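Local coordinates for basic blue protein (Cucumis sativus, PDB 2CBP), which binds a single type 1 copper ion and probably carries electrons as a plant blue copper protein of the phytocyanin family, at residues Phe77-Phe81 with Pro82-Gln86. Sequence-based numbering, arbitrary orientation.
Sequences FICNF and PGHCQ. With CU (copper (II) ion), chain B.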
ATOM      1  N   PHE A  77       2.944  -2.801  -0.583  1.00  6.17           N
ATOM      2  CA  PHE A  77       2.668  -1.852   0.504  1.00  9.32           C
ATOM      3  C   PHE A  77       1.933  -2.575   1.644  1.00  5.30           C
ATOM      4  O   PHE A  77       1.011  -3.375   1.455  1.00  3.98           O
ATOM      5  CB  PHE A  77       1.797  -0.639   0.062  1.00  9.07           C
ATOM      6  CG  PHE A  77       2.280   0.047  -1.175  1.00  7.71           C
ATOM      7  CD1 PHE A  77       1.872  -0.442  -2.434  1.00 12.16           C
ATOM      8  CD2 PHE A  77       3.145   1.118  -1.098  1.00  9.75           C
ATOM      9  CE1 PHE A  77       2.350   0.158  -3.601  1.00 11.66           C
ATOM     10  CE2 PHE A  77       3.639   1.744  -2.263  1.00  8.17           C
ATOM     11  CZ  PHE A  77       3.222   1.233  -3.502  1.00  7.37           C
ATOM     12  N   ILE A  78       2.372  -2.190   2.854  1.00  5.72           N
ATOM     13  CA  ILE A  78       1.715  -2.741   4.045  1.00  2.00           C
ATOM     14  C   ILE A  78       1.570  -1.594   5.072  1.00  2.00           C
ATOM     15  O   ILE A  78       2.203  -0.549   4.921  1.00  3.04           O
ATOM     16  CB  ILE A  78       2.478  -3.876   4.721  1.00  5.54           C
ATOM     17  CG1 ILE A  78       3.755  -3.347   5.347  1.00  3.39           C
ATOM     18  CG2 ILE A  78       2.805  -5.026   3.783  1.00  5.94           C
ATOM     19  CD1 ILE A  78       4.615  -4.360   6.111  1.00  6.91           C
ATOM     20  N   CYS A  79       0.742  -1.867   6.050  1.00  6.89           N
ATOM     21  CA  CYS A  79       0.568  -0.938   7.203  1.00  3.26           C
ATOM     22  C   CYS A  79       1.343  -1.734   8.295  1.00  6.55           C
ATOM     23  O   CYS A  79       0.970  -2.926   8.417  1.00  5.35           O
ATOM     24  CB  CYS A  79      -0.835  -0.635   7.605  1.00  2.00           C
ATOM     25  SG  CYS A  79      -0.968   0.150   9.238  1.00  4.13           S
ATOM     26  N   ASN A  80       2.319  -1.153   8.947  1.00  3.83           N
ATOM     27  CA  ASN A  80       3.059  -1.944   9.948  1.00  7.54           C
ATOM     28  C   ASN A  80       2.693  -1.715  11.405  1.00  7.89           C
ATOM     29  O   ASN A  80       3.458  -2.197  12.285  1.00  9.83           O
ATOM     30  CB  ASN A  80       4.548  -2.031   9.671  1.00  4.18           C
ATOM     31  CG  ASN A  80       5.339  -0.806  10.065  1.00  4.45           C
ATOM     32  OD1 ASN A  80       4.774   0.163  10.583  1.00  7.88           O
ATOM     33  ND2 ASN A  80       6.632  -0.895   9.806  1.00 11.40           N
ATOM     34  N   PHE A  81       1.592  -1.108  11.704  1.00  2.90           N
ATOM     35  CA  PHE A  81       1.046  -0.974  13.076  1.00  4.60           C
ATOM     36  C   PHE A  81       0.797  -2.436  13.482  1.00  3.26           C
ATOM     37  O   PHE A  81       0.481  -3.296  12.644  1.00  3.85           O
ATOM     38  CB  PHE A  81      -0.257  -0.173  13.068  1.00  3.67           C
ATOM     39  CG  PHE A  81      -0.058   1.315  13.233  1.00  4.35           C
ATOM     40  CD1 PHE A  81       0.690   2.050  12.333  1.00  9.42           C
ATOM     41  CD2 PHE A  81      -0.644   1.952  14.319  1.00 11.03           C
ATOM     42  CE1 PHE A  81       0.863   3.439  12.508  1.00 10.64           C
ATOM     43  CE2 PHE A  81      -0.487   3.324  14.516  1.00 13.46           C
ATOM     44  CZ  PHE A  81       0.267   4.052  13.626  1.00  9.55           C
ATOM     45  N   PRO A  82       0.982  -2.753  14.739  1.00  9.83           N
ATOM     46  CA  PRO A  82       0.815  -4.130  15.231  1.00  8.91           C
ATOM     47  C   PRO A  82      -0.487  -4.744  14.844  1.00  6.00           C
ATOM     48  O   PRO A  82      -1.596  -4.270  15.130  1.00  9.23           O
ATOM     49  CB  PRO A  82       1.072  -4.048  16.732  1.00 15.54           C
ATOM     50  CG  PRO A  82       1.930  -2.794  16.918  1.00 15.17           C
ATOM     51  CD  PRO A  82       1.373  -1.830  15.842  1.00 11.55           C
ATOM     52  N   GLY A  83      -0.363  -5.887  14.133  1.00  7.98           N
ATOM     53  CA  GLY A  83      -1.510  -6.634  13.657  1.00  7.67           C
ATOM     54  C   GLY A  83      -2.226  -6.122  12.448  1.00  6.82           C
ATOM     55  O   GLY A  83      -3.178  -6.793  12.003  1.00  5.49           O
ATOM     56  N   HIS A  84      -1.840  -4.983  11.886  1.00  6.14           N
ATOM     57  CA  HIS A  84      -2.581  -4.458  10.702  1.00  2.72           C
ATOM     58  C   HIS A  84      -2.311  -5.266   9.438  1.00  2.00           C
ATOM     59  O   HIS A  84      -3.287  -5.567   8.725  1.00  5.34           O
ATOM     60  CB  HIS A  84      -2.317  -2.976  10.526  1.00  2.09           C
ATOM     61  CG  HIS A  84      -2.951  -2.105  11.594  1.00  3.14           C
ATOM     62  ND1 HIS A  84      -3.439  -0.861  11.303  1.00  6.88           N
ATOM     63  CD2 HIS A  84      -3.151  -2.366  12.923  1.00  8.18           C
ATOM     64  CE1 HIS A  84      -3.887  -0.370  12.419  1.00  7.54           C
ATOM     65  NE2 HIS A  84      -3.753  -1.231  13.430  1.00  5.87           N
ATOM     66  N   CYS A  85      -1.030  -5.552   9.208  1.00  5.15           N
ATOM     67  CA  CYS A  85      -0.626  -6.330   8.016  1.00  6.13           C
ATOM     68  C   CYS A  85      -1.321  -7.685   8.068  1.00  7.05           C
ATOM     69  O   CYS A  85      -1.873  -8.181   7.081  1.00  4.28           O
ATOM     70  CB  CYS A  85       0.887  -6.433   7.931  1.00  7.28           C
ATOM     71  SG  CYS A  85       1.488  -7.338   6.502  1.00  7.03           S
ATOM     72  N   GLN A  86      -1.285  -8.273   9.254  1.00  8.20           N
ATOM     73  CA  GLN A  86      -1.902  -9.584   9.530  1.00  7.52           C
ATOM     74  C   GLN A  86      -3.403  -9.577   9.363  1.00 11.44           C
ATOM     75  O   GLN A  86      -4.049 -10.637   9.219  1.00 11.77           O
ATOM     76  CB  GLN A  86      -1.534 -10.007  10.950  1.00 10.92           C
ATOM     77  CG  GLN A  86      -0.058 -10.251  11.124  1.00 10.58           C
ATOM     78  CD  GLN A  86       0.754  -9.038  11.458  1.00 12.64           C
ATOM     79  OE1 GLN A  86       0.284  -7.909  11.568  1.00 11.68           O
ATOM     80  NE2 GLN A  86       2.043  -9.270  11.641  1.00 14.33           N
TER
HETATM   81 CU    CU B  97      -3.075   0.181   9.694  1.00  5.01          CU
HETATM   82  O   HOH W   1       1.420  -5.327  11.040  1.00 10.03           O
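C79 and H84 meet at the copper ion: the thiolate SG of C79 binds it at 2.2 Å, and ND1 of H84 takes a neighbouring position, only 3.4 Å from that sulfur. With SG anti to the backbone N (chi1 166°), the C79 side chain carries its sulfur to the metal beside this nitrogen. One face of the H84 imidazole is covered by F81, whose CB sits squarely over it, 3.5 Å from the ring centroid and almost exactly on the ring normal, a CH-pi contact. The phenyl ring itself is turned obliquely to the imidazole, with the centroids 5.5 Å apart, so the methylene rather than the aromatic ring does the close packing. F81-H84 form a type II beta turn, G83 taking the positive-phi position; H84 N closes it by donating to F81 O over 3.0 Å, nearly straight at the hydrogen, although the donor lies above the carbonyl plane. Deeper in, buried C85 sends its sulfur past I78, SG lying 3.8 Å from CG2, and continues into a disulfide with C52. The outer side is looser. P82 lies exposed at the bend, and a water gives F81 O a second bond, donates to Q86 OE1 and accepts from C85 N. The CB of N80 leads away from 82-86, its amide held by N40 ND2 at OD1 and T54 OG1 at ND2. With H39 and M89 completing the coordination, this loop between strands 73-78 and 90-95 forms the Cys-His-Met ligand loop of a cupredoxin type 1 copper site.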